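Sulfatase (Bacteroides fragilis CAG:558, PDB 6USS) probably hydrolyses aryl sulfate esters at a calcium-dependent active site, as a member of the sulfatase family from a gut bacterium. Local coordinates at residues I87-R92 with N108-K113; G114-R119 with A127-N132; A188-G193 with A258-H263. The protein carries 1 engineered substitution. All coordinates share one frame; numbering follows the deposited sequence.

Contact 1: I87-R92 with N108-K113. Engineered in segment 87-92: Cys88 (natural residue Ser). With CA (calcium ion), chain C.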
ATOM      1  N   ILE A  87      25.683  -7.589  -7.261  1.00 14.23           N
ATOM      2  CA  ILE A  87      25.366  -7.021  -5.954  1.00 16.89           C
ATOM      3  C   ILE A  87      23.859  -6.803  -5.878  1.00 17.88           C
ATOM      4  O   ILE A  87      23.218  -6.473  -6.882  1.00 14.40           O
ATOM      5  CB  ILE A  87      26.149  -5.700  -5.735  1.00 17.66           C
ATOM      6  CG1 ILE A  87      27.617  -6.007  -5.467  1.00 19.54           C
ATOM      7  CG2 ILE A  87      25.561  -4.859  -4.617  1.00 18.04           C
ATOM      8  CD1 ILE A  87      27.848  -6.824  -4.221  1.00 22.85           C
ATOM      9  N   CYS A  88      23.300  -6.971  -4.666  1.00 20.39           N
ATOM     10  CA  CYS A  88      21.843  -6.980  -4.471  1.00 19.08           C
ATOM     11  C   CYS A  88      21.157  -5.752  -5.072  1.00 19.63           C
ATOM     12  O   CYS A  88      20.126  -5.869  -5.743  1.00 24.33           O
ATOM     13  CB  CYS A  88      21.496  -7.050  -2.984  1.00 18.59           C
ATOM     14  SG  CYS A  88      22.360  -8.313  -2.019  1.00 44.74           S
ATOM     15  N   SER A  89      21.696  -4.559  -4.825  1.00 19.99           N
ATOM     16  CA  SER A  89      20.931  -3.353  -5.133  1.00 24.99           C
ATOM     17  C   SER A  89      20.767  -3.134  -6.635  1.00 22.74           C
ATOM     18  O   SER A  89      19.626  -2.904  -7.074  1.00 19.64           O
ATOM     19  CB  SER A  89      21.561  -2.146  -4.430  1.00 24.62           C
ATOM     20  OG  SER A  89      21.227  -2.133  -3.056  1.00 24.80           O
ATOM     21  N   PRO A  90      21.819  -3.172  -7.472  1.00 19.14           N
ATOM     22  CA  PRO A  90      21.566  -3.006  -8.914  1.00 18.61           C
ATOM     23  C   PRO A  90      20.647  -4.063  -9.484  1.00 19.09           C
ATOM     24  O   PRO A  90      19.828  -3.747 -10.356  1.00 18.82           O
ATOM     25  CB  PRO A  90      22.969  -3.068  -9.535  1.00 13.37           C
ATOM     26  CG  PRO A  90      23.808  -3.744  -8.525  1.00 21.06           C
ATOM     27  CD  PRO A  90      23.264  -3.259  -7.200  1.00 18.75           C
ATOM     28  N   THR A  91      20.744  -5.306  -9.009  1.00 16.59           N
ATOM     29  CA  THR A  91      19.884  -6.356  -9.545  1.00 17.98           C
ATOM     30  C   THR A  91      18.422  -6.106  -9.194  1.00 21.48           C
ATOM     31  O   THR A  91      17.546  -6.140 -10.069  1.00 18.30           O
ATOM     32  CB  THR A  91      20.335  -7.719  -9.033  1.00 17.24           C
ATOM     33  OG1 THR A  91      21.624  -8.019  -9.582  1.00 17.62           O
ATOM     34  CG2 THR A  91      19.344  -8.803  -9.444  1.00 12.03           C
ATOM     35  N   ARG A  92      18.141  -5.821  -7.920  1.00 19.69           N
ATOM     36  CA  ARG A  92      16.750  -5.702  -7.502  1.00 22.60           C
ATOM     37  C   ARG A  92      16.090  -4.464  -8.107  1.00 21.80           C
ATOM     38  O   ARG A  92      14.931  -4.529  -8.539  1.00 15.10           O
ATOM     39  CB  ARG A  92      16.664  -5.719  -5.972  1.00 19.94           C
ATOM     40  CG  ARG A  92      16.721  -7.153  -5.392  1.00 16.88           C
ATOM     41  CD  ARG A  92      17.328  -7.229  -4.000  1.00 16.09           C
ATOM     42  NE  ARG A  92      17.882  -8.550  -3.712  1.00 21.00           N
ATOM     43  CZ  ARG A  92      17.162  -9.611  -3.352  1.00 22.22           C
ATOM     44  NH1 ARG A  92      15.841  -9.507  -3.234  1.00 20.98           N
ATOM     45  NH2 ARG A  92      17.766 -10.777  -3.106  1.00 19.01           N
ATOM     46  N   ASN A 108      25.783   0.069  -6.399  1.00 17.55           N
ATOM     47  CA  ASN A 108      26.299  -0.659  -5.252  1.00 17.85           C
ATOM     48  C   ASN A 108      25.180  -0.755  -4.222  1.00 21.35           C
ATOM     49  O   ASN A 108      24.090  -0.210  -4.423  1.00 22.38           O
ATOM     50  CB  ASN A 108      27.549   0.025  -4.701  1.00 19.65           C
ATOM     51  CG  ASN A 108      28.373  -0.887  -3.849  1.00 20.53           C
ATOM     52  OD1 ASN A 108      27.957  -2.004  -3.525  1.00 21.43           O
ATOM     53  ND2 ASN A 108      29.551  -0.409  -3.448  1.00 22.10           N
ATOM     54  N   TRP A 109      25.426  -1.439  -3.105  1.00 19.63           N
ATOM     55  CA  TRP A 109      24.318  -1.728  -2.197  1.00 26.09           C
ATOM     56  C   TRP A 109      23.933  -0.515  -1.338  1.00 22.24           C
ATOM     57  O   TRP A 109      24.780   0.259  -0.893  1.00 18.53           O
ATOM     58  CB  TRP A 109      24.637  -2.943  -1.317  1.00 27.67           C
ATOM     59  CG  TRP A 109      25.702  -2.753  -0.290  1.00 24.46           C
ATOM     60  CD1 TRP A 109      27.039  -2.990  -0.443  1.00 22.80           C
ATOM     61  CD2 TRP A 109      25.518  -2.317   1.066  1.00 23.31           C
ATOM     62  NE1 TRP A 109      27.705  -2.718   0.735  1.00 25.91           N
ATOM     63  CE2 TRP A 109      26.794  -2.302   1.676  1.00 26.93           C
ATOM     64  CE3 TRP A 109      24.401  -1.942   1.824  1.00 22.40           C
ATOM     65  CZ2 TRP A 109      26.984  -1.913   3.009  1.00 25.00           C
ATOM     66  CZ3 TRP A 109      24.588  -1.568   3.147  1.00 24.73           C
ATOM     67  CH2 TRP A 109      25.873  -1.553   3.725  1.00 27.99           C
ATOM     68  N   THR A 110      22.633  -0.354  -1.114  1.00 24.23           N
ATOM     69  CA  THR A 110      22.095   0.818  -0.437  1.00 22.06           C
ATOM     70  C   THR A 110      21.570   0.473   0.951  1.00 21.26           C
ATOM     71  O   THR A 110      21.118  -0.652   1.202  1.00 17.13           O
ATOM     72  CB  THR A 110      20.960   1.448  -1.246  1.00 17.14           C
ATOM     73  OG1 THR A 110      19.821   0.585  -1.210  1.00 17.77           O
ATOM     74  CG2 THR A 110      21.377   1.649  -2.680  1.00 16.77           C
ATOM     75  N   TYR A 111      21.663   1.473   1.864  1.00 17.78           N
ATOM     76  CA  TYR A 111      20.841   1.580   3.067  1.00 19.64           C
ATOM     77  C   TYR A 111      20.881   3.001   3.647  1.00 20.04           C
ATOM     78  O   TYR A 111      19.831   3.653   3.721  1.00 15.27           O
ATOM     79  CB  TYR A 111      21.231   0.544   4.131  1.00 15.73           C
ATOM     80  CG  TYR A 111      20.267   0.554   5.304  1.00 19.38           C
ATOM     81  CD1 TYR A 111      19.177  -0.325   5.351  1.00 19.52           C
ATOM     82  CD2 TYR A 111      20.427   1.458   6.353  1.00 19.09           C
ATOM     83  CE1 TYR A 111      18.293  -0.305   6.419  1.00 23.62           C
ATOM     84  CE2 TYR A 111      19.542   1.486   7.421  1.00 21.89           C
ATOM     85  CZ  TYR A 111      18.480   0.614   7.444  1.00 23.93           C
ATOM     86  OH  TYR A 111      17.610   0.658   8.497  1.00 26.52           O
ATOM     87  N   PRO A 112      22.033   3.530   4.070  1.00 18.93           N
ATOM     88  CA  PRO A 112      22.027   4.837   4.753  1.00 18.18           C
ATOM     89  C   PRO A 112      21.603   5.966   3.823  1.00 17.74           C
ATOM     90  O   PRO A 112      22.128   6.101   2.718  1.00 16.22           O
ATOM     91  CB  PRO A 112      23.482   5.008   5.205  1.00 16.25           C
ATOM     92  CG  PRO A 112      24.264   4.220   4.211  1.00 21.66           C
ATOM     93  CD  PRO A 112      23.404   2.997   3.959  1.00 19.42           C
ATOM     94  N   LYS A 113      20.677   6.809   4.295  1.00 17.13           N
ATOM     95  CA  LYS A 113      20.168   7.893   3.459  1.00 17.13           C
ATOM     96  C   LYS A 113      21.266   8.906   3.147  1.00 21.63           C
ATOM     97  O   LYS A 113      21.937   9.419   4.052  1.00 18.31           O
ATOM     98  CB  LYS A 113      18.993   8.585   4.131  1.00 16.62           C
ATOM     99  CG  LYS A 113      18.433   9.773   3.343  1.00 20.31           C
ATOM    100  CD  LYS A 113      17.117  10.290   3.994  1.00 19.70           C
ATOM    101  CE  LYS A 113      16.501  11.419   3.193  1.00 16.18           C
ATOM    102  NZ  LYS A 113      15.088  11.629   3.564  1.00 24.05           N
TER
HETATM  103 CA    CA C 601      22.162 -10.238  -2.915  1.00 22.43          CA
HETATM  104  O   HOH W   1      18.780  -0.978  -3.492  1.00 19.31           O

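Contact 2: G114-R119 with A127-N132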
ATOM      1  N   GLY A 114      21.456   9.174   1.856  1.00 20.33           N
ATOM      2  CA  GLY A 114      22.420  10.144   1.390  1.00 19.91           C
ATOM      3  C   GLY A 114      23.884   9.773   1.531  1.00 21.57           C
ATOM      4  O   GLY A 114      24.737  10.632   1.292  1.00 25.21           O
ATOM      5  N   GLN A 115      24.223   8.537   1.890  1.00 19.65           N
ATOM      6  CA  GLN A 115      25.624   8.181   2.098  1.00 26.61           C
ATOM      7  C   GLN A 115      26.017   6.992   1.237  1.00 24.38           C
ATOM      8  O   GLN A 115      25.233   6.055   1.059  1.00 26.48           O
ATOM      9  CB  GLN A 115      25.927   7.844   3.561  1.00 25.05           C
ATOM     10  CG  GLN A 115      25.649   8.956   4.548  1.00 28.84           C
ATOM     11  CD  GLN A 115      25.605   8.423   5.981  1.00 48.70           C
ATOM     12  OE1 GLN A 115      26.646   8.094   6.559  1.00 51.58           O
ATOM     13  NE2 GLN A 115      24.386   8.301   6.548  1.00 42.78           N
ATOM     14  N   GLN A 116      27.247   7.040   0.725  1.00 23.27           N
ATOM     15  CA  GLN A 116      27.836   5.939  -0.026  1.00 20.20           C
ATOM     16  C   GLN A 116      28.335   4.856   0.927  1.00 17.56           C
ATOM     17  O   GLN A 116      29.103   5.145   1.847  1.00 19.95           O
ATOM     18  CB  GLN A 116      28.989   6.462  -0.889  1.00 16.13           C
ATOM     19  CG  GLN A 116      28.560   7.476  -1.943  1.00 12.58           C
ATOM     20  CD  GLN A 116      29.723   8.136  -2.667  1.00 16.66           C
ATOM     21  OE1 GLN A 116      30.867   8.092  -2.209  1.00 25.36           O
ATOM     22  NE2 GLN A 116      29.439   8.744  -3.817  1.00 16.73           N
ATOM     23  N   THR A 117      27.902   3.607   0.707  1.00 19.83           N
ATOM     24  CA  THR A 117      28.455   2.460   1.430  1.00 19.55           C
ATOM     25  C   THR A 117      29.814   1.996   0.885  1.00 20.42           C
ATOM     26  O   THR A 117      30.466   1.148   1.514  1.00 16.02           O
ATOM     27  CB  THR A 117      27.490   1.279   1.373  1.00 19.81           C
ATOM     28  OG1 THR A 117      27.341   0.885   0.007  1.00 19.51           O
ATOM     29  CG2 THR A 117      26.127   1.646   1.954  1.00 20.93           C
ATOM     30  N   ASP A 118      30.237   2.524  -0.265  1.00 16.43           N
ATOM     31  CA  ASP A 118      31.498   2.145  -0.891  1.00 18.97           C
ATOM     32  C   ASP A 118      32.675   2.195   0.079  1.00 21.97           C
ATOM     33  O   ASP A 118      32.806   3.127   0.879  1.00 17.49           O
ATOM     34  CB  ASP A 118      31.772   3.077  -2.070  1.00 14.55           C
ATOM     35  CG  ASP A 118      30.638   3.081  -3.075  1.00 20.29           C
ATOM     36  OD1 ASP A 118      29.710   3.918  -2.949  1.00 21.85           O
ATOM     37  OD2 ASP A 118      30.663   2.233  -3.989  1.00 19.62           O
ATOM     38  N   ARG A 119      33.542   1.186  -0.017  1.00 22.52           N
ATOM     39  CA  ARG A 119      34.806   1.199   0.709  1.00 19.89           C
ATOM     40  C   ARG A 119      35.661   2.386   0.255  1.00 20.63           C
ATOM     41  O   ARG A 119      35.643   2.746  -0.929  1.00 20.70           O
ATOM     42  CB  ARG A 119      35.551  -0.116   0.480  1.00 15.58           C
ATOM     43  CG  ARG A 119      36.923  -0.171   1.107  1.00 19.01           C
ATOM     44  CD  ARG A 119      37.424  -1.604   1.268  1.00 20.70           C
ATOM     45  NE  ARG A 119      37.204  -2.446   0.091  1.00 22.66           N
ATOM     46  CZ  ARG A 119      38.170  -3.035  -0.617  1.00 27.07           C
ATOM     47  NH1 ARG A 119      39.449  -2.858  -0.284  1.00 18.57           N
ATOM     48  NH2 ARG A 119      37.859  -3.798  -1.673  1.00 19.99           N
ATOM     49  N   ALA A 127      31.683   6.754  -8.616  1.00 23.11           N
ATOM     50  CA  ALA A 127      30.677   7.586  -9.269  1.00 18.86           C
ATOM     51  C   ALA A 127      29.778   8.238  -8.230  1.00 21.47           C
ATOM     52  O   ALA A 127      29.619   7.740  -7.110  1.00 20.37           O
ATOM     53  CB  ALA A 127      29.829   6.758 -10.227  1.00 18.82           C
ATOM     54  N   ASP A 128      29.197   9.378  -8.600  1.00 22.36           N
ATOM     55  CA  ASP A 128      28.191  10.014  -7.747  1.00 20.74           C
ATOM     56  C   ASP A 128      26.873   9.297  -8.007  1.00 18.21           C
ATOM     57  O   ASP A 128      25.963   9.809  -8.661  1.00 15.00           O
ATOM     58  CB  ASP A 128      28.088  11.505  -8.022  1.00 18.85           C
ATOM     59  CG  ASP A 128      27.107  12.205  -7.094  1.00 23.65           C
ATOM     60  OD1 ASP A 128      26.605  11.573  -6.137  1.00 17.41           O
ATOM     61  OD2 ASP A 128      26.823  13.394  -7.347  1.00 24.45           O
ATOM     62  N   TRP A 129      26.781   8.087  -7.467  1.00 18.58           N
ATOM     63  CA  TRP A 129      25.716   7.157  -7.795  1.00 20.96           C
ATOM     64  C   TRP A 129      24.502   7.349  -6.869  1.00 16.86           C
ATOM     65  O   TRP A 129      24.515   8.157  -5.939  1.00 20.45           O
ATOM     66  CB  TRP A 129      26.274   5.732  -7.760  1.00 19.31           C
ATOM     67  CG  TRP A 129      26.696   5.213  -6.405  1.00 24.74           C
ATOM     68  CD1 TRP A 129      27.881   5.461  -5.746  1.00 22.01           C
ATOM     69  CD2 TRP A 129      25.946   4.327  -5.559  1.00 22.05           C
ATOM     70  NE1 TRP A 129      27.902   4.782  -4.539  1.00 18.81           N
ATOM     71  CE2 TRP A 129      26.732   4.076  -4.406  1.00 19.52           C
ATOM     72  CE3 TRP A 129      24.689   3.715  -5.670  1.00 18.13           C
ATOM     73  CZ2 TRP A 129      26.296   3.245  -3.371  1.00 19.72           C
ATOM     74  CZ3 TRP A 129      24.259   2.889  -4.636  1.00 19.50           C
ATOM     75  CH2 TRP A 129      25.062   2.664  -3.500  1.00 19.12           C
ATOM     76  N   ASN A 130      23.427   6.614  -7.163  1.00 17.98           N
ATOM     77  CA  ASN A 130      22.117   6.853  -6.548  1.00 21.10           C
ATOM     78  C   ASN A 130      21.967   6.059  -5.248  1.00 19.02           C
ATOM     79  O   ASN A 130      21.182   5.113  -5.145  1.00 22.47           O
ATOM     80  CB  ASN A 130      21.003   6.521  -7.532  1.00 17.64           C
ATOM     81  CG  ASN A 130      20.727   7.656  -8.493  1.00 18.83           C
ATOM     82  OD1 ASN A 130      20.876   8.819  -8.138  1.00 16.23           O
ATOM     83  ND2 ASN A 130      20.318   7.328  -9.714  1.00 21.00           N
ATOM     84  N   VAL A 131      22.701   6.510  -4.225  1.00 17.46           N
ATOM     85  CA  VAL A 131      22.797   5.846  -2.926  1.00 16.62           C
ATOM     86  C   VAL A 131      21.423   5.637  -2.309  1.00 22.13           C
ATOM     87  O   VAL A 131      21.270   4.821  -1.396  1.00 21.26           O
ATOM     88  CB  VAL A 131      23.674   6.651  -1.948  1.00 19.81           C
ATOM     89  CG1 VAL A 131      25.115   6.681  -2.418  1.00 16.85           C
ATOM     90  CG2 VAL A 131      23.115   8.069  -1.786  1.00 14.47           C
ATOM     91  N   ASN A 132      20.421   6.385  -2.774  1.00 21.52           N
ATOM     92  CA  ASN A 132      19.108   6.314  -2.157  1.00 18.85           C
ATOM     93  C   ASN A 132      18.162   5.365  -2.868  1.00 25.26           C
ATOM     94  O   ASN A 132      17.049   5.147  -2.367  1.00 22.67           O
ATOM     95  CB  ASN A 132      18.472   7.703  -2.090  1.00 22.31           C
ATOM     96  CG  ASN A 132      19.008   8.541  -0.940  1.00 21.14           C
ATOM     97  OD1 ASN A 132      19.737   8.049  -0.062  1.00 17.76           O
ATOM     98  ND2 ASN A 132      18.666   9.826  -0.950  1.00 24.66           N
TER
HETATM   99  O   HOH W   2      26.628   9.355  -4.430  1.00 17.83           O

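Contact 3: A188-G193 with A258-H263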
ATOM      1  N   ALA A 188       7.618  -8.054   6.023  1.00 15.41           N
ATOM      2  CA  ALA A 188       9.030  -7.953   6.410  1.00 18.52           C
ATOM      3  C   ALA A 188       9.878  -7.100   5.464  1.00 18.03           C
ATOM      4  O   ALA A 188      11.119  -7.125   5.556  1.00 18.22           O
ATOM      5  CB  ALA A 188       9.664  -9.344   6.550  1.00 15.29           C
ATOM      6  N   GLY A 189       9.263  -6.343   4.559  1.00 14.19           N
ATOM      7  CA  GLY A 189      10.013  -5.601   3.563  1.00 15.50           C
ATOM      8  C   GLY A 189      10.336  -4.203   4.046  1.00 19.88           C
ATOM      9  O   GLY A 189       9.442  -3.451   4.445  1.00 21.42           O
ATOM     10  N   HIS A 190      11.617  -3.855   4.010  1.00 21.83           N
ATOM     11  CA  HIS A 190      12.021  -2.499   4.358  1.00 21.93           C
ATOM     12  C   HIS A 190      13.266  -2.155   3.547  1.00 20.56           C
ATOM     13  O   HIS A 190      13.509  -2.738   2.485  1.00 22.37           O
ATOM     14  CB  HIS A 190      12.211  -2.375   5.881  1.00 20.45           C
ATOM     15  CG  HIS A 190      13.296  -3.247   6.437  1.00 26.36           C
ATOM     16  ND1 HIS A 190      14.353  -2.743   7.170  1.00 22.44           N
ATOM     17  CD2 HIS A 190      13.484  -4.588   6.379  1.00 22.15           C
ATOM     18  CE1 HIS A 190      15.146  -3.735   7.536  1.00 20.18           C
ATOM     19  NE2 HIS A 190      14.642  -4.864   7.069  1.00 20.77           N
ATOM     20  N   ALA A 191      14.050  -1.194   4.040  1.00 21.36           N
ATOM     21  CA  ALA A 191      15.251  -0.757   3.334  1.00 24.62           C
ATOM     22  C   ALA A 191      16.423  -1.701   3.526  1.00 22.85           C
ATOM     23  O   ALA A 191      17.384  -1.636   2.751  1.00 22.91           O
ATOM     24  CB  ALA A 191      15.672   0.639   3.799  1.00 19.32           C
ATOM     25  N   GLY A 192      16.375  -2.560   4.541  1.00 21.22           N
ATOM     26  CA  GLY A 192      17.456  -3.493   4.785  1.00 21.37           C
ATOM     27  C   GLY A 192      17.683  -4.519   3.685  1.00 25.54           C
ATOM     28  O   GLY A 192      16.750  -5.201   3.234  1.00 27.13           O
ATOM     29  N   GLY A 193      18.936  -4.645   3.254  1.00 26.95           N
ATOM     30  CA  GLY A 193      19.320  -5.685   2.322  1.00 21.95           C
ATOM     31  C   GLY A 193      19.861  -6.923   3.009  1.00 25.98           C
ATOM     32  O   GLY A 193      20.054  -7.954   2.358  1.00 30.33           O
ATOM     33  N   ALA A 258      10.714 -13.005  -1.776  1.00 16.34           N
ATOM     34  CA  ALA A 258      12.121 -12.604  -1.830  1.00 16.52           C
ATOM     35  C   ALA A 258      12.791 -12.940  -0.498  1.00 14.41           C
ATOM     36  O   ALA A 258      12.752 -12.145   0.439  1.00 12.58           O
ATOM     37  CB  ALA A 258      12.248 -11.117  -2.161  1.00 13.43           C
ATOM     38  N   HIS A 259      13.433 -14.107  -0.438  1.00 18.54           N
ATOM     39  CA  HIS A 259      14.020 -14.605   0.802  1.00 18.83           C
ATOM     40  C   HIS A 259      15.173 -13.730   1.279  1.00 21.15           C
ATOM     41  O   HIS A 259      15.888 -13.108   0.483  1.00 21.99           O
ATOM     42  CB  HIS A 259      14.520 -16.042   0.625  1.00 14.18           C
ATOM     43  CG  HIS A 259      13.460 -17.056   0.856  1.00 15.00           C
ATOM     44  ND1 HIS A 259      13.056 -17.424   2.120  1.00 17.40           N
ATOM     45  CD2 HIS A 259      12.679 -17.748  -0.007  1.00 16.11           C
ATOM     46  CE1 HIS A 259      12.077 -18.306   2.028  1.00 15.57           C
ATOM     47  NE2 HIS A 259      11.832 -18.523   0.747  1.00 19.28           N
ATOM     48  N   TYR A 260      15.344 -13.680   2.602  1.00 16.08           N
ATOM     49  CA  TYR A 260      16.588 -13.141   3.134  1.00 22.40           C
ATOM     50  C   TYR A 260      17.716 -14.162   3.031  1.00 21.80           C
ATOM     51  O   TYR A 260      18.882 -13.776   2.877  1.00 22.53           O
ATOM     52  CB  TYR A 260      16.400 -12.681   4.582  1.00 22.14           C
ATOM     53  CG  TYR A 260      15.681 -11.367   4.679  1.00 15.74           C
ATOM     54  CD1 TYR A 260      16.354 -10.179   4.466  1.00 15.41           C
ATOM     55  CD2 TYR A 260      14.328 -11.314   4.968  1.00 16.79           C
ATOM     56  CE1 TYR A 260      15.703  -8.973   4.532  1.00 18.40           C
ATOM     57  CE2 TYR A 260      13.653 -10.108   5.034  1.00 17.84           C
ATOM     58  CZ  TYR A 260      14.351  -8.929   4.818  1.00 19.91           C
ATOM     59  OH  TYR A 260      13.717  -7.699   4.897  1.00 16.69           O
ATOM     60  N   ALA A 261      17.390 -15.454   3.126  1.00 19.24           N
ATOM     61  CA  ALA A 261      18.341 -16.509   2.795  1.00 17.52           C
ATOM     62  C   ALA A 261      18.807 -16.346   1.352  1.00 17.90           C
ATOM     63  O   ALA A 261      18.015 -16.008   0.469  1.00 18.62           O
ATOM     64  CB  ALA A 261      17.685 -17.874   2.997  1.00 15.41           C
ATOM     65  N   ILE A 262      20.088 -16.608   1.089  1.00 17.05           N
ATOM     66  CA  ILE A 262      21.023 -17.239   2.014  1.00 20.55           C
ATOM     67  C   ILE A 262      22.135 -16.271   2.428  1.00 19.58           C
ATOM     68  O   ILE A 262      23.317 -16.627   2.456  1.00 17.10           O
ATOM     69  CB  ILE A 262      21.603 -18.500   1.370  1.00 19.50           C
ATOM     70  CG1 ILE A 262      22.199 -18.155  -0.009  1.00 16.49           C
ATOM     71  CG2 ILE A 262      20.520 -19.570   1.264  1.00 14.15           C
ATOM     72  CD1 ILE A 262      22.764 -19.354  -0.778  1.00 14.27           C
ATOM     73  N   HIS A 263      21.725 -15.042   2.734  1.00 20.76           N
ATOM     74  CA  HIS A 263      22.614 -13.945   3.089  1.00 17.74           C
ATOM     75  C   HIS A 263      23.352 -14.251   4.391  1.00 15.94           C
ATOM     76  O   HIS A 263      22.902 -15.050   5.214  1.00 19.23           O
ATOM     77  CB  HIS A 263      21.797 -12.655   3.231  1.00 18.51           C
ATOM     78  CG  HIS A 263      22.604 -11.401   3.114  1.00 20.39           C
ATOM     79  ND1 HIS A 263      23.222 -10.810   4.197  1.00 24.13           N
ATOM     80  CD2 HIS A 263      22.900 -10.626   2.042  1.00 19.92           C
ATOM     81  CE1 HIS A 263      23.869  -9.728   3.796  1.00 20.13           C
ATOM     82  NE2 HIS A 263      23.686  -9.593   2.493  1.00 19.59           N
TER
HETATM   83  O   HOH W   3      13.686  -5.632   3.139  1.00 22.46           O

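Contact 1: I87-R92 with N108-K113
Ser89 points its side chain toward segment 108-113, and its hydroxyl is the polar centre of the contact. OG lies anti to its own carbonyl carbon (chi1 -77°), and there it receives the backbone N-H of Thr110 at 3.0 Å from N to OG, in a somewhat bent bond of 146°. A water 2.7 Å from Ser89 OG also bonds to Thr110 OG1, so the water bridges the two hydroxyls, 3.6 Å apart from Ser89 OG to Thr110 OG1. Serine suits the place because a short side chain lets the backbones come close; Ser89 CB sits only 3.2 Å from Asn108 O.

This is the start of helix 88-97, the sulfatase helix that carries the catalytic residue at its N-terminal end. That residue is here the engineered Cys88; the natural serine is predicted to be converted to 3-oxoalanine, which is not present in this variant. Cys88 takes no part in the contact with 108-113; its SG binds the calcium ion at 2.1 Å, joining Asp42, Asp43, Asp322 and Asn323.

Ile87, at the N-cap position, supplies the apolar part. Its CG2 branch, anti to the backbone N, rests 3.9 Å from Trp109 CB, while the indole itself leads off from the helix. The side chains of Ile87 and Asn108 cross obliquely, with CG2 near OD1. Asparagine suits the place, with a donor in ND2 for Asp118 OD2 and an acceptor in OD1, which takes the N-H of the next residue, Trp109, in a short bond made from above the amide plane.

Contact 2: G114-R119 with A127-N132
Within the sulfatase domain, the long loop that follows helix 101-104 doubles back here on the loop leading into strand 133-135, and Trp129 meets Asp118. The indole NE1 donates to Asp118 OD1 at 2.6 Å, using the syn lone pair of that oxygen. Carboxylate and ring planes stand nearly perpendicular (88°), the acceptor lying at the ring's edge and slightly tilted from its plane. Aspartate suits the site because its second oxygen, OD2, can also serve Asn429 ND2 and the backbone N of His430, which would hold the carboxylate's rotation.

The Gln116 chain, extended beyond CG, passes alongside the indole side chain, running antiparallel to it, with its amide plane only 15° from the ring plane. Its CG meets Val131 CG1 at 3.6 Å, and NE2 donates to a water that in turn donates to Asp128 OD1 and Trp129 O. Asp128 OD1 is also bonded to His142 NE2.

Val131 sets CG1 over one face of Trp129, toward the rim, and lays CB 3.4 Å from Gln115 O. At the far end Gly114 N donates to Asn132 OD1 at 2.8 Å, almost straight (170°) and on an in-plane lone pair. Gly114 has positive phi, a conformation glycine adopts easily.

Around this pair of loops, Asn132 packs on Thr143 of strand 143-145, Asn130 reaches back to His104 at the end of helix 101-104, and Ala127 bonds through its backbone to Pro428, just past strand 422-427.

Contact 3: A188-G193 with A258-H263
Tyr260 drives its phenol into the curve of the loop 188-193. It stands just past strand 253-258 of the central mixed sheet, at the C-terminal edge where the alkaline-phosphatase-like fold of sulfatases gathers its active-site loops. CG lies anti to the carbonyl carbon (chi1 -77°), beside the backbone N; the phenol carries on from there to loop 188-193. OH donates to Ala188 O at 2.7 Å, a bond close to the direction of the carbonyl (C=O to donor angle 159°) and somewhat tilted from its plane. The carbonyl oxygen lies in the plane of the phenol ring, at its edge.

A water completes the grip on the hydroxyl: it donates to Tyr260 OH at 2.7 Å and to Gly192 O, and accepts from His190 N. Tyrosine suits the place, since its long flat ring spans a wide gap between backbones and carries a group that both gives and takes a hydrogen bond. Beside it Ala188 CB packs against the CE2 edge; Leu235 of helix 231-247 touches both residues.

His190 CG lies between its backbone N and carbonyl carbon (chi1 63°), and the imidazole crosses the Tyr260 side chain at about a right angle, with CD2 3.5 Å from OH. Gly192 N sits 3.3 Å above the imidazole plane, offset toward its rim; glycine suits position 192 because His190 CE1 occupies the space where a CB would lie.

Farther along, His263, its CG anti to the backbone N, touches Asp42 and Asp43, both calcium ligands. Gly193 O, hydrogen-bonded to Lys165 NZ, lies over one imidazole face of His263, offset toward the rim and 3.9 Å from CD2.

Overall arrangement
The three contacts come one after another along the chain, without overlap, and all belong to the sulfatase domain. Contacts 1 and 2 have centres about 9 Å apart and are continuous: segment 108-113 runs straight into 114-119, and Trp109 O probably hydrogen-bonds to Thr117 OG1. Contact 3 has its centre about 12 Å from that of contact 1, touching it where Tyr111 packs on Ala191 and Gly192. Contacts 2 and 3 are about 20 Å apart between centres and do not meet. Contact 1 thus lies between them, joining the calcium site at the start of helix 88-97 to outer loops, while contact 3 approaches that site from strand 253-258.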